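Local coordinates for protein alpha-glucosidase (PDB 6PNR) that hydrolyses alpha-glycosidic bonds as a glycoside hydrolase family 31 enzyme, probably a sulfoquinovosidase that releases sulfoquinovose from sulfolipid-derived glycosides, at residues Phe10-Phe13 with Ile19-His22; Val51-Pro56 with Asp96-Arg101; Trp150-Glu155 with Ser496-Thr501; Asn240-Gly245 with Arg546-Tyr551; Gly277-Ser282 with Val324-Leu329. All coordinates share one frame; numbering follows the deposited sequence.

Contact 1: residues Phe10-Phe13 with Ile19-His22; sequences FQLF and ILEH
L12 and L20 lie flank to flank across two antiparallel strands, their CB atoms 3.7 Å apart and both side chains rising from the same face of the sheet. A chi1 of 175° swings CG of L12 away from the backbone N and carries the branch tip CD2 over to L20 CD1 at 3.8 Å and to I19 CD1 at 3.9 Å. F10 shares this face: its ring slants across L20, whose CD1 sits at the ring edge, 4.0 Å from F10 CE2. L20 CD1 is thus touched by both F10 and L12. On the other face Q11 and E21 pair more loosely, through their aliphatic CG atoms.

Behind these side chains, F10 and H22 exchange two backbone hydrogen bonds, and L12 N donates to L20 O at 3.0 Å. The carbonyl oxygen of L12 is gripped twice. L20 N reaches it at 3.2 Å on a lone pair, in the carbonyl plane, whereas I19 N comes in nearly along the C=O axis at 2.8 Å. Between the F10-H22 and L12-L20 pairs, Q11 and E21 form a non-hydrogen-bonded pair, flanked by CA-H...O contacts from E21 CA to F10 O and from Q11 CA to L20 O.

Further out, I211 of strand 208-213 packs on L12, I19 and L20. ND1 of H22 accepts a hydrogen bond from the backbone N of M28, and its imidazole meets F73 edge-to-face. Strand 2-5 continues the sheet beyond 10-14. The arrangement is an antiparallel beta hairpin in a three-stranded sheet, with a classic beta bulge where I19 and L20 together face L12.

Contact 2: residues Val51-Pro56 with Asp96-Arg101; sequences VTERFP and DDRINR
E53 and R98 alone carry this contact, a surface salt bridge between a strand and a turn. The turn begins at D96, whose OD1 accepts the backbone N of R98 at 3.1 Å, forming an Asx turn; the N-H approaches from well above the carboxylate plane. This bond supports a type I beta turn from D96 to I99, whose own closing bond, I99 N to D96 O, is weak at 3.4 Å.

R98 then reaches for the strand. Its CG is anti to the carbonyl carbon (chi1 -69°), and a bend at chi3 (65°) turns the guanidinium to the carboxylate of E53; the two side chains cross at about a right angle. The flat groups themselves meet with their planes 29° apart, the carboxylate at the guanidinium edge. R98 NH1 donates weakly to E53 OE1 at 3.3 Å; R98 NH2 pairs with E53 OE2, but the modelled separation of 2.4 Å is too short to be trusted in detail. E53 OE1 also lies in plane at the edge of the F55 ring.

N100 offers its carbonyl oxygen to R101 NH1 at 2.9 Å, a donor well out of the carbonyl plane, and R101 NH2 makes salt bridges to D49 and E36.

Strand 44-56 borders the dimer interface, where P56 of the second subunit packs on E53. The 96-101 loop joins strand 87-94 of the eight-stranded antiparallel sheet to strand 101-107 of the six-stranded one. R98 also packs on V33 of strand 29-41, which runs between strands 101-107 and 44-56.

Contact 3: residues Trp150-Glu155 with Ser496-Thr501; sequences WRSDVE and SLFDNT. With SO4 (sulfate ion), chain E.
F498, borne on a type I' beta turn of the TIM-barrel domain, presses its ring against R151, S152 and E155 of helix 147-156, joining the barrel to an earlier part of the chain. The turn runs from L497 to N500 and is closed by N500 N to L497 O at 2.9 Å. Over one face of the F498 ring, almost on its centre, stands R151 CB, a CH-pi contact 3.5 Å from the centroid and 4° off the normal. Two oxygens meet the ring's edge near its plane: S152 OG is 3.4 Å from F498 CE2, and E155 OE1 is 3.4 Å from F498 CE1. The carboxylate of E155 stands nearly perpendicular to the ring. The hydrogen bond of S152 OG is to V148 O, one turn back in the helix.

The backbone N of F498 donates almost straight to sulfate O1 at 2.9 Å. This ion, probably from the crystallisation liquor, is also held by R527. Elsewhere on the helix W150 stacks on W150 of the second subunit. Bends at chi2 and chi3 turn R151 along its own helix toward E155, where R151 NH2 meets the anti lone pair of E155 OE2 at 2.8 Å and 174°.

Contact 4: residues Asn240-Gly245 with Arg546-Tyr551; sequences NGLIIG and RLVDVY
V548 fits against the glycine G241 and the start of the strand that follows it, one methyl meeting the G241-L242 backbone and the other the L242 side chain. CG1, placed opposite the V548 backbone N by a chi1 of 168°, is laid over the peptide link, 3.9 Å from G241 CA and 3.8 Å from L242 N. CG2 lies against the flank of L242, 3.9 Å from CB and nearly as close to both terminal methyls. The two side chains run at about a right angle, and the trans chi1 of L242 (-174°) leaves both its delta carbons within van der Waals range of V548 CG2.

One helical turn on, Y551 has a similar first torsion and extends its ring beside the same peptide, CE2 standing 3.8 Å from G241 O. A water donates to G241 O at 2.9 Å and, more weakly, to Y551 OH at 3.0 Å; the phenol is also hydrogen-bonded to P518 O. G241 adopts backbone angles (phi 141°) at which a beta carbon would collide with the carbonyl oxygen of N240. Were V548 replaced by an alanine, both methyls would be lost, and a gap would probably open beside the G241 backbone and the flank of L242.

Strand 242-245 is bonded through its backbone to strand 267-271 on one side and to M520 and T522 on the other. The long helix 538-568, which follows strand 521-522, packs at the beginning of strand 242-245: this is consistent with the closure of a TIM barrel, its last helix lying against its first strand.

Contact 5: residues Gly277-Ser282 with Val324-Leu329; sequences GKRVTS and VNDGEL
The backbones of R279 and V324 stay well apart, with their CA atoms 10.5 Å from each other, so the long side chain of R279 must span from strand 278-280 to the type I turn V324-G327. Both segments belong to the TIM-barrel domain, in the connections that follow barrel strands 267-271 and 314-319. R279 sets out with CG trans to the main-chain nitrogen (chi1 172°), stays extended through chi2 and bends at chi3, which presents NH2 to the turn. V324 CG2 touches this nitrogen at 3.6 Å. D326 comes from the opposite direction, with its carboxylate at the guanidinium edge and the two planes 43° apart. The turn is closed by G327 N to V324 O at 3.1 Å, and G327 is the N-cap of helix 328-335.

The amide of Q288 bonds to both members of the ion pair, its OE1 accepting from R279 NH2 and its NE2 bonding to D326 OD1. Its neighbours L287 and W289 line the inhibitor pocket, and the R279 side chain lies about 7 Å from the bound aza-sugar, consistent with a second-shell position. Substituting a leucine for R279 would remove the guanidinium and is likely to leave the D326 carboxylate without its charged mate. The salt bridge itself is a somewhat bent bond, R279 NH2 to D326 OD2 at 3.2 Å, in the guanidinium plane but 31° out of the carboxylate plane on the syn side.

Contacts 1 and 4 are buried and largely apolar, but contact 1 is knit by backbone hydrogen bonds within one hairpin, whereas contact 4 packs a helix on a strand, with a water reaching G241 O. Contact 2 lies at the surface and rests on charge alone; its centre is about 23 Å from that of contact 1, on the same side of the chain's centre. Contacts 4 and 5 lie within the TIM-barrel domain, contact 5 being the partly buried, polar one near the inhibitor. Contact 3, also partly buried, relies on an aromatic ring to join the barrel to an earlier helix. Contacts 2 and 3 both border the second subunit.

Contact 1: residues Phe10-Phe13 with Ile19-His22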
# COMPACT_ATOMS: atom_id res chain seq x y z
N PHE A 10 11.47 -35.45 10.43
CA PHE A 10 12.07 -34.91 11.64
C PHE A 10 10.99 -34.21 12.45
O PHE A 10 10.08 -33.59 11.89
CB PHE A 10 13.20 -33.93 11.29
CG PHE A 10 13.59 -33.03 12.43
CD1 PHE A 10 14.41 -33.48 13.44
CD2 PHE A 10 13.12 -31.72 12.48
CE1 PHE A 10 14.76 -32.66 14.49
CE2 PHE A 10 13.47 -30.89 13.53
CZ PHE A 10 14.29 -31.36 14.54
N GLN A 11 11.07 -34.33 13.78
CA GLN A 11 10.09 -33.72 14.66
C GLN A 11 10.77 -33.24 15.94
O GLN A 11 11.72 -33.88 16.43
CB GLN A 11 8.96 -34.69 15.03
CG GLN A 11 7.99 -35.01 13.90
CD GLN A 11 6.89 -35.96 14.35
OE1 GLN A 11 5.70 -35.68 14.17
NE2 GLN A 11 7.29 -37.09 14.92
N LEU A 12 10.27 -32.14 16.48
CA LEU A 12 10.73 -31.61 17.76
C LEU A 12 9.53 -31.24 18.61
O LEU A 12 8.63 -30.53 18.13
CB LEU A 12 11.64 -30.39 17.57
CG LEU A 12 12.09 -29.69 18.86
CD1 LEU A 12 12.91 -30.64 19.72
CD2 LEU A 12 12.87 -28.41 18.57
N PHE A 13 9.52 -31.69 19.86
CA PHE A 13 8.42 -31.46 20.78
C PHE A 13 8.87 -30.60 21.96
O PHE A 13 10.02 -30.65 22.39
CB PHE A 13 7.85 -32.79 21.31
CG PHE A 13 7.23 -33.65 20.25
CD1 PHE A 13 8.03 -34.37 19.37
CD2 PHE A 13 5.85 -33.71 20.11
CE1 PHE A 13 7.46 -35.15 18.37
CE2 PHE A 13 5.28 -34.49 19.11
CZ PHE A 13 6.08 -35.21 18.24
N ILE A 19 6.50 -28.72 17.96
CA ILE A 19 6.81 -27.38 17.49
C ILE A 19 7.57 -27.36 16.17
O ILE A 19 7.54 -26.33 15.48
CB ILE A 19 7.57 -26.56 18.55
CG1 ILE A 19 8.94 -27.15 18.82
CG2 ILE A 19 6.77 -26.45 19.84
CD1 ILE A 19 9.84 -26.20 19.59
N LEU A 20 8.25 -28.44 15.79
CA LEU A 20 8.93 -28.51 14.51
C LEU A 20 8.56 -29.80 13.80
O LEU A 20 8.41 -30.85 14.44
CB LEU A 20 10.46 -28.45 14.65
CG LEU A 20 11.11 -27.14 15.10
CD1 LEU A 20 12.62 -27.24 14.99
CD2 LEU A 20 10.59 -25.96 14.28
N GLU A 21 8.42 -29.72 12.48
CA GLU A 21 8.19 -30.92 11.69
C GLU A 21 8.75 -30.71 10.29
O GLU A 21 8.62 -29.63 9.72
CB GLU A 21 6.70 -31.26 11.59
CG GLU A 21 6.41 -32.50 10.75
CD GLU A 21 4.92 -32.77 10.60
OE1 GLU A 21 4.12 -32.12 11.29
OE2 GLU A 21 4.57 -33.65 9.78
N HIS A 22 9.40 -31.75 9.77
CA HIS A 22 9.72 -31.83 8.35
C HIS A 22 9.29 -33.19 7.83
O HIS A 22 9.84 -34.22 8.24
CB HIS A 22 11.20 -31.63 8.06
CG HIS A 22 11.52 -31.75 6.61
ND1 HIS A 22 11.50 -30.68 5.74
CD2 HIS A 22 11.82 -32.84 5.85
CE1 HIS A 22 11.79 -31.09 4.52
NE2 HIS A 22 11.99 -32.39 4.56

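Contact 2: residues Val51-Pro56 with Asp96-Arg101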
# COMPACT_ATOMS: atom_id res chain seq x y z
N VAL A 51 10.73 -12.20 -6.00
CA VAL A 51 11.14 -13.58 -5.80
C VAL A 51 11.04 -14.31 -7.13
O VAL A 51 9.95 -14.39 -7.72
CB VAL A 51 10.29 -14.27 -4.72
CG1 VAL A 51 10.69 -15.76 -4.58
CG2 VAL A 51 10.46 -13.57 -3.36
N THR A 52 12.17 -14.82 -7.63
CA THR A 52 12.18 -15.63 -8.84
C THR A 52 12.20 -17.13 -8.55
O THR A 52 11.78 -17.91 -9.42
CB THR A 52 13.38 -15.27 -9.72
OG1 THR A 52 14.56 -15.21 -8.92
CG2 THR A 52 13.16 -13.92 -10.38
N GLU A 53 12.66 -17.56 -7.38
CA GLU A 53 12.63 -18.97 -7.03
C GLU A 53 12.23 -19.15 -5.57
O GLU A 53 12.67 -18.39 -4.70
CB GLU A 53 14.00 -19.65 -7.28
CG GLU A 53 14.53 -19.49 -8.70
CD GLU A 53 15.83 -20.26 -8.94
OE1 GLU A 53 16.14 -21.16 -8.13
OE2 GLU A 53 16.55 -19.97 -9.93
N ARG A 54 11.39 -20.14 -5.31
CA ARG A 54 11.10 -20.61 -3.96
C ARG A 54 10.64 -22.05 -4.05
O ARG A 54 9.72 -22.35 -4.83
CB ARG A 54 10.01 -19.77 -3.26
CG ARG A 54 9.43 -20.49 -2.04
CD ARG A 54 8.46 -19.66 -1.20
NE ARG A 54 7.83 -20.50 -0.17
CZ ARG A 54 7.33 -20.06 0.98
NH1 ARG A 54 7.37 -18.76 1.30
NH2 ARG A 54 6.80 -20.93 1.84
N PHE A 55 11.25 -22.94 -3.27
CA PHE A 55 10.84 -24.34 -3.36
C PHE A 55 11.16 -25.04 -2.05
O PHE A 55 12.15 -24.70 -1.39
CB PHE A 55 11.52 -25.05 -4.54
CG PHE A 55 12.99 -24.81 -4.64
CD1 PHE A 55 13.88 -25.60 -3.94
CD2 PHE A 55 13.49 -23.81 -5.46
CE1 PHE A 55 15.25 -25.39 -4.04
CE2 PHE A 55 14.85 -23.59 -5.56
CZ PHE A 55 15.73 -24.39 -4.85
N PRO A 56 10.35 -26.02 -1.65
CA PRO A 56 10.65 -26.77 -0.43
C PRO A 56 11.82 -27.71 -0.64
O PRO A 56 12.09 -28.16 -1.76
CB PRO A 56 9.36 -27.54 -0.16
CG PRO A 56 8.75 -27.72 -1.53
CD PRO A 56 9.11 -26.48 -2.30
N ASP A 96 24.62 -24.29 -1.41
CA ASP A 96 24.36 -23.71 -2.72
C ASP A 96 24.41 -22.19 -2.56
O ASP A 96 23.56 -21.61 -1.88
CB ASP A 96 23.00 -24.16 -3.27
CG ASP A 96 22.74 -23.69 -4.70
OD1 ASP A 96 23.44 -22.76 -5.18
OD2 ASP A 96 21.83 -24.24 -5.36
N ASP A 97 25.39 -21.55 -3.20
CA ASP A 97 25.63 -20.13 -2.99
C ASP A 97 24.55 -19.24 -3.61
O ASP A 97 24.47 -18.06 -3.26
CB ASP A 97 27.00 -19.73 -3.55
CG ASP A 97 28.11 -20.65 -3.08
OD1 ASP A 97 28.05 -21.12 -1.91
OD2 ASP A 97 29.03 -20.90 -3.89
N ARG A 98 23.74 -19.78 -4.53
CA ARG A 98 22.71 -18.99 -5.19
C ARG A 98 21.59 -18.58 -4.25
O ARG A 98 20.89 -17.60 -4.53
CB ARG A 98 22.08 -19.79 -6.34
CG ARG A 98 22.98 -20.03 -7.52
CD ARG A 98 22.22 -20.81 -8.60
NE ARG A 98 21.11 -20.05 -9.16
CZ ARG A 98 19.82 -20.28 -8.88
NH1 ARG A 98 19.48 -21.26 -8.05
NH2 ARG A 98 18.88 -19.53 -9.45
N ILE A 99 21.39 -19.32 -3.16
CA ILE A 99 20.28 -19.08 -2.27
C ILE A 99 20.51 -17.77 -1.53
O ILE A 99 21.57 -17.57 -0.92
CB ILE A 99 20.12 -20.24 -1.29
CG1 ILE A 99 19.77 -21.52 -2.04
CG2 ILE A 99 19.08 -19.94 -0.21
CD1 ILE A 99 19.74 -22.74 -1.16
N ASN A 100 19.52 -16.86 -1.59
CA ASN A 100 19.53 -15.70 -0.71
C ASN A 100 18.18 -15.48 -0.03
O ASN A 100 17.96 -14.41 0.56
CB ASN A 100 19.96 -14.43 -1.46
CG ASN A 100 19.00 -14.03 -2.58
OD1 ASN A 100 17.95 -14.63 -2.78
ND2 ASN A 100 19.37 -12.98 -3.30
N ARG A 101 17.29 -16.47 -0.05
CA ARG A 101 16.01 -16.41 0.65
C ARG A 101 15.79 -17.73 1.36
O ARG A 101 15.95 -18.80 0.76
CB ARG A 101 14.84 -16.12 -0.31
CG ARG A 101 14.91 -14.77 -1.05
CD ARG A 101 14.78 -13.57 -0.12
NE ARG A 101 14.81 -12.28 -0.84
CZ ARG A 101 15.88 -11.51 -0.95
NH1 ARG A 101 17.03 -11.87 -0.38
NH2 ARG A 101 15.82 -10.36 -1.61

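Contact 3: residues Trp150-Glu155 with Ser496-Thr501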
# COMPACT_ATOMS: atom_id res chain seq x y z
N TRP A 150 -1.61 10.25 6.55
CA TRP A 150 -1.71 10.54 5.13
C TRP A 150 -0.76 11.68 4.74
O TRP A 150 0.05 11.53 3.82
CB TRP A 150 -3.16 10.86 4.75
CG TRP A 150 -3.32 11.29 3.32
CD1 TRP A 150 -2.95 10.59 2.22
CD2 TRP A 150 -3.87 12.52 2.86
NE1 TRP A 150 -3.24 11.31 1.09
CE2 TRP A 150 -3.81 12.50 1.46
CE3 TRP A 150 -4.41 13.64 3.50
CZ2 TRP A 150 -4.26 13.57 0.68
CZ3 TRP A 150 -4.88 14.69 2.72
CH2 TRP A 150 -4.80 14.65 1.33
N ARG A 151 -0.82 12.81 5.45
CA ARG A 151 0.09 13.91 5.13
C ARG A 151 1.55 13.49 5.32
O ARG A 151 2.42 13.86 4.52
CB ARG A 151 -0.21 15.16 5.97
CG ARG A 151 -1.58 15.80 5.78
CD ARG A 151 -1.94 16.04 4.31
NE ARG A 151 -0.93 16.80 3.59
CZ ARG A 151 -0.85 16.87 2.27
NH1 ARG A 151 -1.73 16.22 1.51
NH2 ARG A 151 0.12 17.57 1.70
N SER A 152 1.83 12.70 6.36
CA SER A 152 3.21 12.23 6.55
C SER A 152 3.68 11.42 5.34
O SER A 152 4.83 11.56 4.91
CB SER A 152 3.34 11.41 7.83
OG SER A 152 3.20 12.23 8.99
N ASP A 153 2.80 10.59 4.77
CA ASP A 153 3.13 9.87 3.54
C ASP A 153 3.33 10.84 2.37
O ASP A 153 4.32 10.73 1.64
CB ASP A 153 2.04 8.87 3.17
CG ASP A 153 2.06 7.62 4.03
OD1 ASP A 153 3.11 7.33 4.64
OD2 ASP A 153 1.01 6.94 4.09
N VAL A 154 2.39 11.75 2.15
CA VAL A 154 2.43 12.57 0.94
C VAL A 154 3.67 13.45 0.92
O VAL A 154 4.40 13.50 -0.07
CB VAL A 154 1.14 13.41 0.81
CG1 VAL A 154 1.29 14.47 -0.33
CG2 VAL A 154 -0.04 12.50 0.54
N GLU A 155 3.95 14.14 2.03
CA GLU A 155 5.05 15.10 2.06
C GLU A 155 6.38 14.47 2.42
O GLU A 155 7.41 14.88 1.89
CB GLU A 155 4.76 16.22 3.05
CG GLU A 155 3.36 16.80 2.88
CD GLU A 155 3.21 18.17 3.49
OE1 GLU A 155 4.13 18.59 4.23
OE2 GLU A 155 2.17 18.81 3.24
N SER A 496 5.07 16.88 16.64
CA SER A 496 3.99 17.80 16.30
C SER A 496 4.14 18.17 14.83
O SER A 496 5.14 18.78 14.44
CB SER A 496 4.00 19.05 17.18
OG SER A 496 3.03 20.00 16.75
N LEU A 497 3.15 17.78 14.03
CA LEU A 497 3.07 18.08 12.61
C LEU A 497 1.60 18.14 12.20
O LEU A 497 0.73 17.59 12.88
CB LEU A 497 3.77 17.00 11.77
CG LEU A 497 5.27 16.74 11.93
CD1 LEU A 497 5.67 15.52 11.10
CD2 LEU A 497 6.05 17.95 11.50
N PHE A 498 1.32 18.83 11.09
CA PHE A 498 0.03 18.74 10.39
C PHE A 498 -1.16 19.02 11.31
O PHE A 498 -2.13 18.26 11.37
CB PHE A 498 -0.11 17.36 9.73
CG PHE A 498 1.06 17.00 8.82
CD1 PHE A 498 1.46 17.87 7.82
CD2 PHE A 498 1.75 15.82 9.00
CE1 PHE A 498 2.53 17.56 6.99
CE2 PHE A 498 2.82 15.50 8.17
CZ PHE A 498 3.21 16.37 7.17
N ASP A 499 -1.07 20.12 12.07
CA ASP A 499 -2.11 20.59 12.98
C ASP A 499 -2.27 19.73 14.23
O ASP A 499 -3.30 19.82 14.92
CB ASP A 499 -3.46 20.72 12.27
CG ASP A 499 -3.39 21.62 11.05
OD1 ASP A 499 -2.78 22.71 11.17
OD2 ASP A 499 -3.91 21.22 9.99
N ASN A 500 -1.29 18.92 14.56
CA ASN A 500 -1.35 18.10 15.77
C ASN A 500 -0.39 18.69 16.80
O ASN A 500 0.82 18.58 16.64
CB ASN A 500 -0.99 16.66 15.42
CG ASN A 500 -1.29 15.69 16.54
OD1 ASN A 500 -2.21 15.90 17.33
ND2 ASN A 500 -0.51 14.61 16.61
N THR A 501 -0.94 19.32 17.84
CA THR A 501 -0.12 19.94 18.87
C THR A 501 -0.51 19.41 20.24
O THR A 501 -1.67 19.03 20.47
CB THR A 501 -0.23 21.50 18.87
OG1 THR A 501 -1.61 21.88 19.00
CG2 THR A 501 0.35 22.10 17.58
S SO4 E . 2.51 21.86 9.26
O1 SO4 E . 3.18 20.69 9.81
O2 SO4 E . 2.69 21.86 7.81
O3 SO4 E . 1.09 21.80 9.61
O4 SO4 E . 3.06 23.09 9.83

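Contact 4: residues Asn240-Gly245 with Arg546-Tyr551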
# COMPACT_ATOMS: atom_id res chain seq x y z
N ASN A 240 15.42 10.49 42.56
CA ASN A 240 15.23 11.79 43.21
C ASN A 240 14.09 12.60 42.61
O ASN A 240 13.72 13.63 43.19
CB ASN A 240 16.52 12.62 43.15
CG ASN A 240 17.66 12.03 43.97
OD1 ASN A 240 17.42 11.26 44.90
ND2 ASN A 240 18.89 12.41 43.66
N GLY A 241 13.52 12.20 41.47
CA GLY A 241 12.49 13.02 40.87
C GLY A 241 12.54 13.10 39.35
O GLY A 241 12.97 12.16 38.67
N LEU A 242 12.09 14.23 38.83
CA LEU A 242 11.86 14.37 37.39
C LEU A 242 13.15 14.72 36.66
O LEU A 242 14.00 15.44 37.18
CB LEU A 242 10.81 15.46 37.16
CG LEU A 242 10.25 15.74 35.76
CD1 LEU A 242 9.50 14.53 35.25
CD2 LEU A 242 9.31 16.98 35.83
N ILE A 243 13.28 14.20 35.44
CA ILE A 243 14.29 14.63 34.49
C ILE A 243 13.61 15.62 33.55
O ILE A 243 12.77 15.22 32.74
CB ILE A 243 14.87 13.45 33.69
CG1 ILE A 243 15.40 12.34 34.62
CG2 ILE A 243 15.96 13.94 32.73
CD1 ILE A 243 16.60 12.74 35.42
N ILE A 244 13.93 16.91 33.65
CA ILE A 244 13.22 17.92 32.87
C ILE A 244 13.95 18.18 31.56
O ILE A 244 15.16 18.44 31.53
CB ILE A 244 13.02 19.22 33.68
CG1 ILE A 244 14.33 19.78 34.20
CG2 ILE A 244 12.06 18.97 34.84
CD1 ILE A 244 14.24 21.25 34.60
N GLY A 245 13.21 18.09 30.45
CA GLY A 245 13.78 18.34 29.15
C GLY A 245 13.52 19.78 28.75
O GLY A 245 12.38 20.13 28.44
N ARG A 546 2.78 16.83 42.48
CA ARG A 546 2.18 15.67 43.11
C ARG A 546 2.59 14.37 42.41
O ARG A 546 2.99 13.40 43.07
CB ARG A 546 0.66 15.82 43.12
CG ARG A 546 -0.11 14.52 43.37
CD ARG A 546 -1.60 14.81 43.47
NE ARG A 546 -2.40 13.62 43.65
CZ ARG A 546 -2.72 12.77 42.68
NH1 ARG A 546 -2.30 12.98 41.43
NH2 ARG A 546 -3.48 11.72 42.96
N LEU A 547 2.50 14.34 41.07
CA LEU A 547 2.83 13.11 40.35
C LEU A 547 4.28 12.71 40.57
O LEU A 547 4.58 11.52 40.77
CB LEU A 547 2.55 13.28 38.85
CG LEU A 547 1.11 13.70 38.46
CD1 LEU A 547 0.97 13.93 36.95
CD2 LEU A 547 0.06 12.70 38.94
N VAL A 548 5.19 13.67 40.54
CA VAL A 548 6.60 13.36 40.74
C VAL A 548 6.84 12.92 42.18
O VAL A 548 7.63 12.01 42.44
CB VAL A 548 7.46 14.57 40.33
CG1 VAL A 548 8.89 14.40 40.79
CG2 VAL A 548 7.38 14.77 38.80
N ASP A 549 6.16 13.56 43.14
CA ASP A 549 6.28 13.12 44.53
C ASP A 549 5.83 11.67 44.68
O ASP A 549 6.52 10.88 45.32
CB ASP A 549 5.47 14.04 45.45
CG ASP A 549 5.77 13.81 46.93
OD1 ASP A 549 6.84 13.26 47.26
OD2 ASP A 549 4.93 14.19 47.77
N VAL A 550 4.72 11.30 44.04
CA VAL A 550 4.29 9.90 44.05
C VAL A 550 5.40 9.00 43.52
O VAL A 550 5.69 7.94 44.10
CB VAL A 550 2.99 9.72 43.25
CG1 VAL A 550 2.69 8.25 43.04
CG2 VAL A 550 1.83 10.39 43.98
N TYR A 551 6.04 9.39 42.41
CA TYR A 551 7.15 8.61 41.88
C TYR A 551 8.24 8.42 42.92
O TYR A 551 8.73 7.30 43.11
CB TYR A 551 7.70 9.29 40.62
CG TYR A 551 9.02 8.75 40.11
CD1 TYR A 551 9.08 7.58 39.35
CD2 TYR A 551 10.20 9.43 40.35
CE1 TYR A 551 10.29 7.10 38.86
CE2 TYR A 551 11.41 8.96 39.88
CZ TYR A 551 11.45 7.80 39.14
OH TYR A 551 12.66 7.36 38.67
O HOH W 1 13.15 9.83 36.95

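Contact 5: residues Gly277-Ser282 with Val324-Leu329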
# COMPACT_ATOMS: atom_id res chain seq x y z
N GLY A 277 24.28 22.74 20.89
CA GLY A 277 23.79 23.70 19.92
C GLY A 277 22.53 23.23 19.22
O GLY A 277 22.12 22.07 19.30
N LYS A 278 21.91 24.17 18.50
CA LYS A 278 20.63 23.97 17.85
C LYS A 278 20.76 24.10 16.34
O LYS A 278 21.72 24.67 15.82
CB LYS A 278 19.60 25.00 18.35
CG LYS A 278 19.91 26.43 17.94
CD LYS A 278 18.77 27.36 18.34
CE LYS A 278 19.04 28.79 17.90
NZ LYS A 278 20.20 29.37 18.63
N ARG A 279 19.76 23.56 15.64
CA ARG A 279 19.63 23.75 14.20
C ARG A 279 18.14 23.76 13.89
O ARG A 279 17.45 22.80 14.20
CB ARG A 279 20.34 22.63 13.41
CG ARG A 279 20.07 22.65 11.90
CD ARG A 279 20.77 21.50 11.16
NE ARG A 279 22.23 21.60 11.27
CZ ARG A 279 23.00 22.29 10.44
NH1 ARG A 279 22.45 22.94 9.41
NH2 ARG A 279 24.32 22.34 10.63
N VAL A 280 17.64 24.86 13.31
CA VAL A 280 16.22 25.01 13.01
C VAL A 280 15.98 24.63 11.55
O VAL A 280 16.67 25.12 10.65
CB VAL A 280 15.74 26.45 13.29
CG1 VAL A 280 14.29 26.63 12.83
CG2 VAL A 280 15.86 26.76 14.77
N THR A 281 15.02 23.73 11.32
CA THR A 281 14.64 23.32 9.98
C THR A 281 13.13 23.44 9.84
O THR A 281 12.43 23.81 10.79
CB THR A 281 15.07 21.87 9.66
OG1 THR A 281 14.20 20.95 10.34
CG2 THR A 281 16.54 21.61 10.05
N SER A 282 12.61 23.09 8.66
CA SER A 282 11.16 23.08 8.50
C SER A 282 10.48 22.04 9.40
O SER A 282 9.30 22.19 9.69
CB SER A 282 10.79 22.84 7.04
OG SER A 282 11.12 21.52 6.64
N VAL A 324 27.19 16.13 11.54
CA VAL A 324 26.82 17.04 10.46
C VAL A 324 28.08 17.63 9.83
O VAL A 324 29.08 17.91 10.51
CB VAL A 324 25.86 18.14 10.99
CG1 VAL A 324 26.55 19.00 12.06
CG2 VAL A 324 25.33 19.00 9.85
N ASN A 325 28.03 17.86 8.52
CA ASN A 325 29.24 18.14 7.74
C ASN A 325 29.78 19.56 7.91
O ASN A 325 30.74 19.91 7.21
CB ASN A 325 28.99 17.84 6.26
CG ASN A 325 28.02 18.79 5.61
OD1 ASN A 325 27.35 19.57 6.29
ND2 ASN A 325 27.94 18.73 4.28
N ASP A 326 29.25 20.39 8.80
CA ASP A 326 29.91 21.65 9.10
C ASP A 326 30.47 21.69 10.51
O ASP A 326 30.86 22.76 10.99
CB ASP A 326 28.97 22.85 8.83
CG ASP A 326 27.78 22.91 9.79
OD1 ASP A 326 27.61 22.01 10.64
OD2 ASP A 326 26.99 23.89 9.69
N GLY A 327 30.55 20.53 11.19
CA GLY A 327 31.02 20.51 12.56
C GLY A 327 32.51 20.22 12.70
O GLY A 327 33.17 19.71 11.79
N GLU A 328 33.04 20.54 13.89
CA GLU A 328 34.44 20.28 14.18
C GLU A 328 34.75 18.78 14.18
O GLU A 328 35.74 18.34 13.59
CB GLU A 328 34.83 20.91 15.52
CG GLU A 328 35.00 22.43 15.47
CD GLU A 328 36.16 22.85 14.56
OE1 GLU A 328 37.31 22.43 14.81
OE2 GLU A 328 35.90 23.60 13.58
N LEU A 329 33.92 17.99 14.85
CA LEU A 329 34.20 16.56 14.89
C LEU A 329 34.03 15.92 13.52
O LEU A 329 34.76 14.97 13.18
CB LEU A 329 33.32 15.88 15.94
CG LEU A 329 33.73 16.19 17.39
CD1 LEU A 329 32.73 15.60 18.38
CD2 LEU A 329 35.15 15.69 17.68